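Local coordinates for protein nicotinamide-nucleotide adenylyltransferase NadR family / Ribosylnicotinamide kinase (Lactococcus lactis subsp. cremoris, PDB 6GYE) that binds nicotinamide riboside and probably phosphorylates it, and may also adenylylate nicotinamide mononucleotide on the way to NAD+, at residues G192-T195 with L196-L200; Y212-E215 with Y216-F220. All coordinates share one frame; numbering follows the deposited sequence.

Contact 1. Residues G192-T195 with L196-L200; sequences GKTT and LVRRL. With SO4 (sulfate ion), chain F.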
# COMPACT_ATOMS: atom_id res chain seq x y z
N GLY A 192 -18.18 -2.08 -22.86
CA GLY A 192 -17.15 -3.09 -22.85
C GLY A 192 -16.11 -2.98 -21.75
O GLY A 192 -15.05 -3.59 -21.87
N LYS A 193 -16.39 -2.21 -20.68
CA LYS A 193 -15.45 -2.11 -19.56
C LYS A 193 -15.10 -3.47 -19.02
O LYS A 193 -13.92 -3.80 -18.83
CB LYS A 193 -16.01 -1.26 -18.41
CG LYS A 193 -16.16 0.21 -18.69
CD LYS A 193 -17.43 0.85 -18.09
CE LYS A 193 -17.84 0.46 -16.68
NZ LYS A 193 -18.18 -0.97 -16.37
N THR A 194 -16.11 -4.30 -18.77
CA THR A 194 -15.86 -5.54 -18.06
C THR A 194 -15.02 -6.48 -18.91
O THR A 194 -14.05 -7.07 -18.42
CB THR A 194 -17.20 -6.19 -17.65
OG1 THR A 194 -17.88 -5.32 -16.74
CG2 THR A 194 -16.98 -7.53 -16.94
N THR A 195 -15.34 -6.59 -20.20
CA THR A 195 -14.50 -7.40 -21.08
C THR A 195 -13.07 -6.85 -21.12
O THR A 195 -12.11 -7.62 -21.08
CB THR A 195 -15.13 -7.45 -22.48
OG1 THR A 195 -16.36 -8.15 -22.39
CG2 THR A 195 -14.26 -8.20 -23.45
N LEU A 196 -12.92 -5.51 -21.15
CA LEU A 196 -11.58 -4.93 -21.21
C LEU A 196 -10.78 -5.23 -19.94
O LEU A 196 -9.62 -5.67 -20.01
CB LEU A 196 -11.66 -3.42 -21.44
CG LEU A 196 -10.30 -2.73 -21.57
CD1 LEU A 196 -9.55 -3.26 -22.78
CD2 LEU A 196 -10.43 -1.22 -21.65
N VAL A 197 -11.38 -4.97 -18.77
CA VAL A 197 -10.74 -5.20 -17.47
C VAL A 197 -10.22 -6.62 -17.36
O VAL A 197 -9.06 -6.86 -16.99
CB VAL A 197 -11.74 -4.90 -16.34
CG1 VAL A 197 -11.21 -5.41 -15.00
CG2 VAL A 197 -12.05 -3.41 -16.26
N ARG A 198 -11.07 -7.60 -17.68
CA ARG A 198 -10.68 -9.00 -17.52
C ARG A 198 -9.57 -9.38 -18.49
O ARG A 198 -8.64 -10.10 -18.10
CB ARG A 198 -11.89 -9.91 -17.72
CG ARG A 198 -12.99 -9.65 -16.71
CD ARG A 198 -14.20 -10.54 -16.95
NE ARG A 198 -15.14 -10.44 -15.85
CZ ARG A 198 -16.35 -10.99 -15.85
NH1 ARG A 198 -16.77 -11.67 -16.90
NH2 ARG A 198 -17.14 -10.84 -14.80
N ARG A 199 -9.64 -8.90 -19.74
CA ARG A 199 -8.58 -9.22 -20.69
C ARG A 199 -7.27 -8.54 -20.28
O ARG A 199 -6.20 -9.18 -20.33
CB ARG A 199 -9.00 -8.84 -22.10
CG ARG A 199 -10.24 -9.59 -22.51
CD ARG A 199 -10.12 -10.31 -23.80
NE ARG A 199 -10.67 -9.59 -24.94
CZ ARG A 199 -11.64 -10.06 -25.71
NH1 ARG A 199 -12.17 -11.26 -25.47
NH2 ARG A 199 -12.06 -9.34 -26.75
N LEU A 200 -7.32 -7.27 -19.86
CA LEU A 200 -6.08 -6.62 -19.43
C LEU A 200 -5.46 -7.36 -18.25
O LEU A 200 -4.28 -7.71 -18.29
CB LEU A 200 -6.34 -5.15 -19.07
CG LEU A 200 -6.71 -4.19 -20.20
CD1 LEU A 200 -7.12 -2.85 -19.63
CD2 LEU A 200 -5.57 -4.02 -21.20
S SO4 F . -19.76 -2.71 -19.62
O1 SO4 F . -19.94 -3.63 -20.75
O2 SO4 F . -21.03 -2.41 -18.98
O3 SO4 F . -18.92 -3.30 -18.58
O4 SO4 F . -19.18 -1.49 -20.16

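Contact 2. Residues Y212-E215 with Y216-F220; sequences YARE and YEEAF. With SO4 (sulfate ion), chain F.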
# COMPACT_ATOMS: atom_id res chain seq x y z
N TYR A 212 -19.29 -3.08 -8.88
CA TYR A 212 -20.17 -3.43 -7.78
C TYR A 212 -21.63 -3.12 -8.11
O TYR A 212 -22.54 -3.86 -7.72
CB TYR A 212 -19.72 -2.70 -6.50
CG TYR A 212 -20.61 -2.95 -5.30
CD1 TYR A 212 -20.50 -4.12 -4.56
CD2 TYR A 212 -21.60 -2.03 -4.92
CE1 TYR A 212 -21.32 -4.37 -3.47
CE2 TYR A 212 -22.44 -2.27 -3.82
CZ TYR A 212 -22.29 -3.45 -3.10
OH TYR A 212 -23.10 -3.74 -2.01
N ALA A 213 -21.86 -2.03 -8.85
CA ALA A 213 -23.23 -1.62 -9.18
C ALA A 213 -24.01 -2.74 -9.85
O ALA A 213 -25.19 -2.94 -9.57
CB ALA A 213 -23.21 -0.37 -10.07
N ARG A 214 -23.36 -3.49 -10.74
CA ARG A 214 -24.03 -4.63 -11.36
C ARG A 214 -24.39 -5.69 -10.33
O ARG A 214 -25.51 -6.21 -10.35
CB ARG A 214 -23.15 -5.21 -12.46
CG ARG A 214 -23.70 -6.47 -13.10
CD ARG A 214 -22.89 -6.77 -14.33
NE ARG A 214 -22.58 -5.52 -15.02
CZ ARG A 214 -21.64 -5.36 -15.94
NH1 ARG A 214 -20.87 -6.39 -16.30
NH2 ARG A 214 -21.46 -4.18 -16.51
N GLU A 215 -23.46 -6.04 -9.44
CA GLU A 215 -23.80 -7.01 -8.40
C GLU A 215 -24.96 -6.51 -7.56
O GLU A 215 -25.93 -7.24 -7.30
CB GLU A 215 -22.59 -7.30 -7.50
CG GLU A 215 -22.88 -8.39 -6.46
CD GLU A 215 -22.13 -8.23 -5.14
OE1 GLU A 215 -20.88 -8.15 -5.17
OE2 GLU A 215 -22.79 -8.19 -4.08
N TYR A 216 -24.89 -5.24 -7.15
CA TYR A 216 -25.89 -4.67 -6.27
C TYR A 216 -27.29 -4.72 -6.90
O TYR A 216 -28.27 -5.06 -6.22
CB TYR A 216 -25.47 -3.24 -5.93
CG TYR A 216 -26.35 -2.51 -4.95
CD1 TYR A 216 -27.46 -1.79 -5.39
CD2 TYR A 216 -26.06 -2.53 -3.59
CE1 TYR A 216 -28.27 -1.12 -4.50
CE2 TYR A 216 -26.86 -1.85 -2.68
CZ TYR A 216 -27.96 -1.15 -3.15
OH TYR A 216 -28.76 -0.48 -2.27
N GLU A 217 -27.39 -4.37 -8.18
CA GLU A 217 -28.69 -4.39 -8.83
C GLU A 217 -29.22 -5.80 -9.04
O GLU A 217 -30.44 -5.99 -9.06
CB GLU A 217 -28.64 -3.63 -10.15
CG GLU A 217 -28.43 -2.16 -9.93
CD GLU A 217 -28.51 -1.38 -11.22
OE1 GLU A 217 -28.26 -1.96 -12.28
OE2 GLU A 217 -28.81 -0.17 -11.17
N GLU A 218 -28.34 -6.79 -9.21
CA GLU A 218 -28.81 -8.17 -9.32
C GLU A 218 -29.25 -8.71 -7.96
O GLU A 218 -30.32 -9.32 -7.83
CB GLU A 218 -27.72 -9.06 -9.91
CG GLU A 218 -27.48 -8.86 -11.38
CD GLU A 218 -26.25 -9.61 -11.88
OE1 GLU A 218 -25.81 -10.58 -11.22
OE2 GLU A 218 -25.71 -9.23 -12.95
N ALA A 219 -28.43 -8.49 -6.92
CA ALA A 219 -28.73 -9.00 -5.59
C ALA A 219 -30.00 -8.37 -5.03
O ALA A 219 -30.84 -9.06 -4.44
CB ALA A 219 -27.55 -8.75 -4.65
N PHE A 220 -30.17 -7.06 -5.22
CA PHE A 220 -31.36 -6.41 -4.69
C PHE A 220 -32.46 -6.24 -5.73
O PHE A 220 -33.57 -5.84 -5.36
CB PHE A 220 -30.98 -5.08 -4.04
CG PHE A 220 -30.09 -5.26 -2.84
CD1 PHE A 220 -30.62 -5.79 -1.66
CD2 PHE A 220 -28.73 -4.96 -2.91
CE1 PHE A 220 -29.81 -6.00 -0.56
CE2 PHE A 220 -27.91 -5.16 -1.81
CZ PHE A 220 -28.45 -5.68 -0.62
S SO4 F . -19.76 -2.71 -19.62
O1 SO4 F . -19.94 -3.63 -20.75
O2 SO4 F . -21.03 -2.41 -18.98
O3 SO4 F . -18.92 -3.30 -18.58
O4 SO4 F . -19.18 -1.49 -20.16

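Contact 1. Residues G192-T195 with L196-L200
Thr194 lays its methyl CG2 over one face of the Arg198 guanidinium, one helical turn further on. The methyl sits off-centre, toward the rim, with CG2 of Thr194 3.6 Å from NE of Arg198. The two side chains run side by side and point the same way. Arg198 is extended from CG to NE, and its NH2 ends in a salt bridge with Glu210. Thr195 and Arg199 repeat the pattern on the exposed side of the helix. There CG2 of Thr195 lies over the centre of the Arg199 guanidinium, 3.9 Å from its CZ. Beneath these pairs the helix is held by regular backbone bonds, such as Val197 N to Lys193 O at 2.8 Å.

The chi1 of Thr194, -63°, turns CG2 to the arginine and leaves OG1 beside the backbone N. From there OG1 lies 2.9 Å from O3 of the sulfate; it is hydrogen-bonded to Asp259. Thr194 N donates to the same O3 at 3.0 Å. Lys193 N reaches O4 of the sulfate at 2.9 Å. Gly192, the N-cap, gives its N-H to O1 and more weakly to O4. The Lys193 chain bends back along the anion. Its NZ makes a weak bond to O3 and a salt bridge to Asp259. Ser190 N and Thr191 N complete the ring of amides.

Gly192, Lys193 and Thr194 fit a P-loop (Walker A motif), placed between strand 181-187 and helix 193-203. The sulfate, probably from the crystallisation liquor, sits where such a loop usually holds a nucleotide phosphate. The gathered N-H groups, the lysine and the positive end of the helix dipole would all be expected to stabilise a bound anion.

Contact 2. Residues Y212-E215 with Y216-F220
CG of Tyr212 and CG of Tyr216 both stand anti to their backbone N, at chi1 177° and -176°, and this brings the two rings together one turn apart. The rings meet obliquely, with planes at 47°. CE2 of Tyr212 touches CD2 of Tyr216 at 3.6 Å. The Tyr212 hydroxyl lies in the plane of the Tyr216 ring, at its edge, with OH of Tyr212 3.6 Å from CD2 of Tyr216. Phe220 comes over one face of the Tyr216 ring, offset toward the rim. The Tyr216 hydroxyl is hydrogen-bonded to Asp231 of helix 229-247. Met235 of that helix packs on Tyr212. With Tyr212 replaced by an alanine, the CD2 edge of Tyr216 would probably lose its neighbour and a gap would be likely to open toward Met235.

Arg214 and Glu218 lie side by side on another part of the helix, pointing the same way. The touch is between OE2 of Glu218 and CG of Arg214, at 3.4 Å. The charged ends do not meet: NE of Arg214 stays 5.3 Å from OE2 of Glu218. The Arg214 chain bends at chi3 and carries its guanidinium to the sulfate. NH2 of Arg214 is 3.1 Å from O2 and 3.4 Å from O3, both weak bonds. O3 lies in the guanidinium plane, at its edge. Glu211 makes only a long, weak ion pair with NH2 of Arg214. Backbone bonds run along the helix, with Tyr216 N to Tyr212 O and Ala219 N to Glu215 O both at 2.8 Å.

The helix is therefore two-sided. Its tyrosines pack toward helix 229-247, while Arg214 adds a positive charge at the P-loop anion site. That charge would be expected to favour a phosphate there.

From the N terminus the chain first builds the five-stranded parallel sheet, then enters the second, four-stranded one with strand 181-187. After the phosphate-binding loop comes contact 1, at the start of helix 193-203. The chain leaves that helix and comes back as helix 212-220, which holds contact 2. Each contact is a local turn of one helix and closes no long loop. They lie in series, neither nested nor crossed, with centres about 18 Å apart. They meet around the shared sulfate, where OG1 of Thr194 is 3.2 Å from NH1 of Arg214. Contact 1 ties the sheet to the anion site, and contact 2 links that site to helix 229-247.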